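Local coordinates for lipoprotein (Colwellia psychrerythraea, PDB 3O0Y), which is a putative, largely helical lipoprotein of unknown function that is possibly related to metallopeptidases, at residues A474-Q479 against S565-A570; M560-S565 against V593-L598. All coordinates share one frame; numbering follows the deposited sequence.

Interaction 1 of 2, residues A474-Q479 against S565-A570; sequences ALYSEQ and SLREQA
Arg-567 reaches from helix 555-574 to Tyr-476 and Gln-479 on helix 467-483. The backbones stay well apart, with Tyr-476 CA and Arg-567 CA 10.8 Å from each other, so long side chains bridge the gap. From Arg-567 CB, CG stands opposite the backbone N across the CA-CB bond (chi1 -168°). The bend at chi3 then turns the guanidinium towards the tyrosine, with Tyr-476 CE1 over one of its faces. Arg-567 CD lies 3.4 Å from Tyr-476 OH. Arg-567 NE is 4.0 Å from Tyr-476 OH. Arg-567 CZ follows at 4.0 Å from Tyr-476 CE1. The tyrosine ring and guanidinium planes are 80° apart. Arg-567 NH1 donates a 3.1 Å hydrogen bond to Tyr-476 OH, bent to 140° at the hydrogen. Arg-567 NH2 only packs near Gln-479 NE2, at 3.9 Å. Glu-483 holds both groups: its OE1 forms a salt bridge with Arg-567 NH1, and its OE2 accepts from Gln-479 NE2. A leucine at Arg-567 would probably leave Glu-483 without this positive partner and Tyr-476 OH without this donor. The hydroxyl also bonds His-584 NE2. The contact is thus a buried polar network that ties helices 467-483, 555-574 and 580-588.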
loop_
_atom_site.group_PDB
_atom_site.type_symbol
_atom_site.label_atom_id
_atom_site.label_comp_id
_atom_site.label_asym_id
_atom_site.label_seq_id
_atom_site.Cartn_x
_atom_site.Cartn_y
_atom_site.Cartn_z
ATOM N N ALA A 474 5.785 -8.819 5.053
ATOM C CA ALA A 474 7.009 -8.258 4.461
ATOM C C ALA A 474 8.016 -7.937 5.565
ATOM O O ALA A 474 9.192 -8.203 5.421
ATOM C CB ALA A 474 6.713 -7.021 3.602
ATOM N N LEU A 475 7.545 -7.418 6.710
ATOM C CA LEU A 475 8.454 -7.189 7.842
ATOM C C LEU A 475 9.011 -8.490 8.427
ATOM O O LEU A 475 10.235 -8.591 8.729
ATOM C CB LEU A 475 7.718 -6.316 8.905
ATOM C CG LEU A 475 8.513 -5.717 10.038
ATOM C CD1 LEU A 475 9.691 -4.852 9.480
ATOM C CD2 LEU A 475 7.556 -4.959 11.002
ATOM N N TYR A 476 8.162 -9.547 8.522
ATOM C CA TYR A 476 8.631 -10.885 8.896
ATOM C C TYR A 476 9.702 -11.384 7.940
ATOM O O TYR A 476 10.698 -11.934 8.421
ATOM C CB TYR A 476 7.450 -11.858 9.005
ATOM C CG TYR A 476 7.842 -13.295 9.080
ATOM C CD1 TYR A 476 8.169 -13.884 10.283
ATOM C CD2 TYR A 476 7.824 -14.085 7.971
ATOM C CE1 TYR A 476 8.604 -15.243 10.331
ATOM C CE2 TYR A 476 8.240 -15.427 8.011
ATOM C CZ TYR A 476 8.561 -16.017 9.202
ATOM O OH TYR A 476 9.061 -17.352 9.183
ATOM N N SER A 477 9.526 -11.172 6.612
ATOM C CA SER A 477 10.459 -11.542 5.506
ATOM C C SER A 477 11.837 -10.975 5.773
ATOM O O SER A 477 12.858 -11.648 5.526
ATOM C CB SER A 477 10.029 -10.868 4.132
ATOM O OG SER A 477 9.009 -11.728 3.799
ATOM N N GLU A 478 11.867 -9.755 6.250
ATOM C CA GLU A 478 13.122 -9.074 6.538
ATOM C C GLU A 478 13.916 -9.797 7.636
ATOM O O GLU A 478 15.159 -9.849 7.591
ATOM C CB GLU A 478 12.889 -7.605 6.907
ATOM C CG GLU A 478 12.378 -6.706 5.730
ATOM C CD GLU A 478 12.025 -5.298 6.196
ATOM O OE1 GLU A 478 12.973 -4.467 6.438
ATOM O OE2 GLU A 478 10.813 -4.974 6.306
ATOM N N GLN A 479 13.189 -10.336 8.603
ATOM C CA GLN A 479 13.826 -11.116 9.675
ATOM C C GLN A 479 14.235 -12.470 9.182
ATOM O O GLN A 479 15.324 -12.939 9.476
ATOM C CB GLN A 479 12.942 -11.281 10.921
ATOM C CG GLN A 479 13.626 -12.097 11.998
ATOM C CD GLN A 479 12.763 -12.093 13.274
ATOM O OE1 GLN A 479 12.339 -11.012 13.723
ATOM N NE2 GLN A 479 12.558 -13.249 13.859
ATOM N N SER A 565 4.363 -15.116 16.571
ATOM C CA SER A 565 3.700 -15.821 17.664
ATOM C C SER A 565 3.163 -17.181 17.201
ATOM O O SER A 565 3.348 -18.208 17.884
ATOM C CB SER A 565 2.529 -14.972 18.153
ATOM O OG SER A 565 1.881 -15.679 19.196
ATOM N N LEU A 566 2.589 -17.207 15.989
ATOM C CA LEU A 566 2.188 -18.449 15.384
ATOM C C LEU A 566 3.330 -19.387 15.134
ATOM O O LEU A 566 3.192 -20.602 15.341
ATOM C CB LEU A 566 1.313 -18.205 14.139
ATOM C CG LEU A 566 -0.090 -17.582 14.386
ATOM C CD1 LEU A 566 -0.571 -17.139 12.980
ATOM C CD2 LEU A 566 -1.094 -18.619 15.054
ATOM N N ARG A 567 4.455 -18.852 14.667
ATOM C CA ARG A 567 5.622 -19.678 14.411
ATOM C C ARG A 567 6.099 -20.316 15.713
ATOM O O ARG A 567 6.531 -21.472 15.730
ATOM C CB ARG A 567 6.683 -18.839 13.729
ATOM C CG ARG A 567 7.832 -19.664 13.164
ATOM C CD ARG A 567 8.778 -18.827 12.266
ATOM N NE ARG A 567 9.710 -18.090 13.110
ATOM C CZ ARG A 567 10.871 -17.589 12.712
ATOM N NH1 ARG A 567 11.204 -17.606 11.428
ATOM N NH2 ARG A 567 11.666 -17.008 13.616
ATOM N N GLU A 568 6.117 -19.514 16.769
ATOM C CA GLU A 568 6.587 -19.972 18.066
ATOM C C GLU A 568 5.648 -21.031 18.607
ATOM O O GLU A 568 6.152 -22.049 19.127
ATOM C CB GLU A 568 6.751 -18.831 19.071
ATOM C CG GLU A 568 7.934 -18.007 18.789
ATOM C CD GLU A 568 9.272 -18.794 18.770
ATOM O OE1 GLU A 568 9.463 -19.707 19.629
ATOM O OE2 GLU A 568 10.140 -18.486 17.899
ATOM N N GLN A 569 4.344 -20.896 18.332
ATOM C CA GLN A 569 3.356 -21.944 18.749
ATOM C C GLN A 569 3.640 -23.255 18.020
ATOM O O GLN A 569 3.616 -24.356 18.599
ATOM C CB GLN A 569 1.938 -21.494 18.420
ATOM C CG GLN A 569 1.323 -20.398 19.340
ATOM C CD GLN A 569 -0.100 -19.917 18.825
ATOM O OE1 GLN A 569 -0.856 -20.690 18.205
ATOM N NE2 GLN A 569 -0.435 -18.684 19.089
ATOM N N ALA A 570 3.920 -23.143 16.730
ATOM C CA ALA A 570 4.197 -24.285 15.884
ATOM C C ALA A 570 5.500 -24.999 16.347
ATOM O O ALA A 570 5.566 -26.206 16.367
ATOM C CB ALA A 570 4.282 -23.872 14.400
#

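Interaction 2 of 2, residues M560-S565 against V593-L598; sequences MLKILS and VPMAVL
Pro-594 O is gripped by two backbone N-H groups at the start of helix 595-608, whose Met-595 and Leu-598 side chains rest on Lys-562 and Ile-563. Leu-598 N bonds Pro-594 O at 3.0 Å, and Val-597 N adds a weak bond. Pro-594 is the N-cap of this helix, and the contact is helix-to-helix packing between 555-574 and 595-608 in a part of the chain without strands. Asp-297 OD2 accepts a hydrogen bond from Met-595 N at the same helix start. The backbones come close here, with Lys-562 CA and Met-595 CA 7.5 Å apart.

Lys-562 contributes the aliphatic base of its chain. Lys-562 CG touches Met-595 SD at 3.4 Å, and Lys-562 CB is 3.7 Å from Met-595 SD. Met-595 CG also lies against Lys-562 CG, at 3.8 Å. The two chains run alongside one another in opposite directions. The bend at chi2 (-61°) brings Met-595 SD back beside the lysine methylenes. The meeting is therefore apolar, although one partner carries a charged end.

Deeper in the interface, Ile-563 and Leu-598 cross at about a right angle. Ile-563 CG1 stands beside its own backbone N (chi1 -63°). This methylene, Ile-563 CG1, rather than the terminal CD1, is the atom that meets the Leu-598 CD2 methyl, at 4.2 Å.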
loop_
_atom_site.group_PDB
_atom_site.type_symbol
_atom_site.label_atom_id
_atom_site.label_comp_id
_atom_site.label_asym_id
_atom_site.label_seq_id
_atom_site.Cartn_x
_atom_site.Cartn_y
_atom_site.Cartn_z
ATOM N N MET A 560 3.447 -8.672 11.952
ATOM C CA MET A 560 4.693 -9.361 12.145
ATOM C C MET A 560 4.708 -10.133 13.485
ATOM O O MET A 560 5.107 -11.317 13.524
ATOM C CB MET A 560 5.902 -8.409 11.999
ATOM C CG MET A 560 7.256 -9.120 12.074
ATOM S SD MET A 560 8.639 -7.982 12.780
ATOM C CE MET A 560 10.108 -9.050 12.486
ATOM N N LEU A 561 4.224 -9.467 14.539
ATOM C CA LEU A 561 4.211 -10.089 15.873
ATOM C C LEU A 561 3.321 -11.324 15.883
ATOM O O LEU A 561 3.649 -12.318 16.503
ATOM C CB LEU A 561 3.756 -9.046 16.888
ATOM C CG LEU A 561 4.811 -8.004 17.215
ATOM C CD1 LEU A 561 4.146 -6.841 17.973
ATOM C CD2 LEU A 561 5.968 -8.544 18.074
ATOM N N LYS A 562 2.224 -11.274 15.153
ATOM C CA LYS A 562 1.274 -12.394 15.132
ATOM C C LYS A 562 1.854 -13.546 14.349
ATOM O O LYS A 562 1.753 -14.669 14.814
ATOM C CB LYS A 562 -0.051 -11.992 14.531
ATOM C CG LYS A 562 -1.120 -13.098 14.527
ATOM C CD LYS A 562 -1.388 -13.636 15.931
ATOM C CE LYS A 562 -2.478 -14.757 15.905
ATOM N NZ LYS A 562 -2.821 -15.302 17.238
ATOM N N ILE A 563 2.461 -13.265 13.189
ATOM C CA ILE A 563 3.156 -14.313 12.415
ATOM C C ILE A 563 4.213 -14.993 13.258
ATOM O O ILE A 563 4.271 -16.212 13.311
ATOM C CB ILE A 563 3.757 -13.791 11.036
ATOM C CG1 ILE A 563 2.589 -13.329 10.149
ATOM C CG2 ILE A 563 4.672 -14.945 10.449
ATOM C CD1 ILE A 563 3.039 -12.437 8.928
ATOM N N LEU A 564 5.050 -14.228 13.952
ATOM C CA LEU A 564 6.051 -14.785 14.818
ATOM C C LEU A 564 5.474 -15.580 16.022
ATOM O O LEU A 564 6.025 -16.643 16.423
ATOM C CB LEU A 564 6.988 -13.663 15.280
ATOM C CG LEU A 564 8.014 -13.163 14.269
ATOM C CD1 LEU A 564 8.781 -11.985 14.877
ATOM C CD2 LEU A 564 8.979 -14.333 13.934
ATOM N N SER A 565 4.363 -15.116 16.571
ATOM C CA SER A 565 3.700 -15.821 17.664
ATOM C C SER A 565 3.163 -17.181 17.201
ATOM O O SER A 565 3.348 -18.208 17.884
ATOM C CB SER A 565 2.529 -14.972 18.153
ATOM O OG SER A 565 1.881 -15.679 19.196
ATOM N N VAL A 593 -5.039 -13.083 4.336
ATOM C CA VAL A 593 -6.222 -13.461 5.158
ATOM C C VAL A 593 -6.178 -12.680 6.491
ATOM O O VAL A 593 -5.146 -12.210 6.919
ATOM C CB VAL A 593 -6.220 -14.976 5.460
ATOM C CG1 VAL A 593 -6.550 -15.850 4.178
ATOM C CG2 VAL A 593 -4.805 -15.427 6.050
ATOM N N PRO A 594 -7.312 -12.589 7.184
ATOM C CA PRO A 594 -7.315 -12.126 8.568
ATOM C C PRO A 594 -6.527 -13.047 9.430
ATOM O O PRO A 594 -6.388 -14.250 9.133
ATOM C CB PRO A 594 -8.798 -12.172 8.954
ATOM C CG PRO A 594 -9.549 -12.469 7.760
ATOM C CD PRO A 594 -8.646 -13.026 6.731
ATOM N N MET A 595 -5.925 -12.496 10.471
ATOM C CA MET A 595 -5.224 -13.292 11.443
ATOM C C MET A 595 -5.981 -14.500 11.982
ATOM O O MET A 595 -5.384 -15.563 12.204
ATOM C CB MET A 595 -4.618 -12.412 12.548
ATOM C CG MET A 595 -3.396 -11.435 12.016
ATOM S SD MET A 595 -1.895 -12.170 11.297
ATOM C CE MET A 595 -2.376 -11.958 9.539
ATOM N N ALA A 596 -7.290 -14.366 12.166
ATOM C CA ALA A 596 -8.073 -15.474 12.706
ATOM C C ALA A 596 -8.060 -16.667 11.733
ATOM O O ALA A 596 -7.979 -17.820 12.170
ATOM C CB ALA A 596 -9.496 -15.043 12.977
ATOM N N VAL A 597 -8.046 -16.392 10.430
ATOM C CA VAL A 597 -8.038 -17.453 9.448
ATOM C C VAL A 597 -6.618 -18.040 9.332
ATOM O O VAL A 597 -6.461 -19.259 9.205
ATOM C CB VAL A 597 -8.534 -16.945 8.084
ATOM C CG1 VAL A 597 -8.339 -18.001 7.010
ATOM C CG2 VAL A 597 -10.000 -16.544 8.171
ATOM N N LEU A 598 -5.606 -17.190 9.317
ATOM C CA LEU A 598 -4.218 -17.677 9.339
ATOM C C LEU A 598 -4.043 -18.622 10.567
ATOM O O LEU A 598 -3.476 -19.698 10.424
ATOM C CB LEU A 598 -3.244 -16.498 9.413
ATOM C CG LEU A 598 -1.746 -16.903 9.457
ATOM C CD1 LEU A 598 -1.343 -17.771 8.257
ATOM C CD2 LEU A 598 -0.877 -15.621 9.542
#

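How the interactions relate
Interactions 1 and 2 share helix 555-574, and Ser-565 belongs to both. Their centres are about 9 Å apart. Helix 467-483 comes first along the chain, then 555-574, then 595-608. The segments of the two contacts alternate: 474-479, 560-565, 565-570, 593-598. Helix 555-574 offers different flanks to the two partners. Interaction 1 is polar, and apolar packing surrounds it on the same pair of helices. There the contacts touch directly: Tyr-476 CD1 packs on Ile-563 CG2 at 3.7 Å, and Leu-475 CG on Met-560 SD at 3.6 Å. Together they join the C-terminal helices to helix 467-483, and all four segments belong to the DUF885 region of the protein.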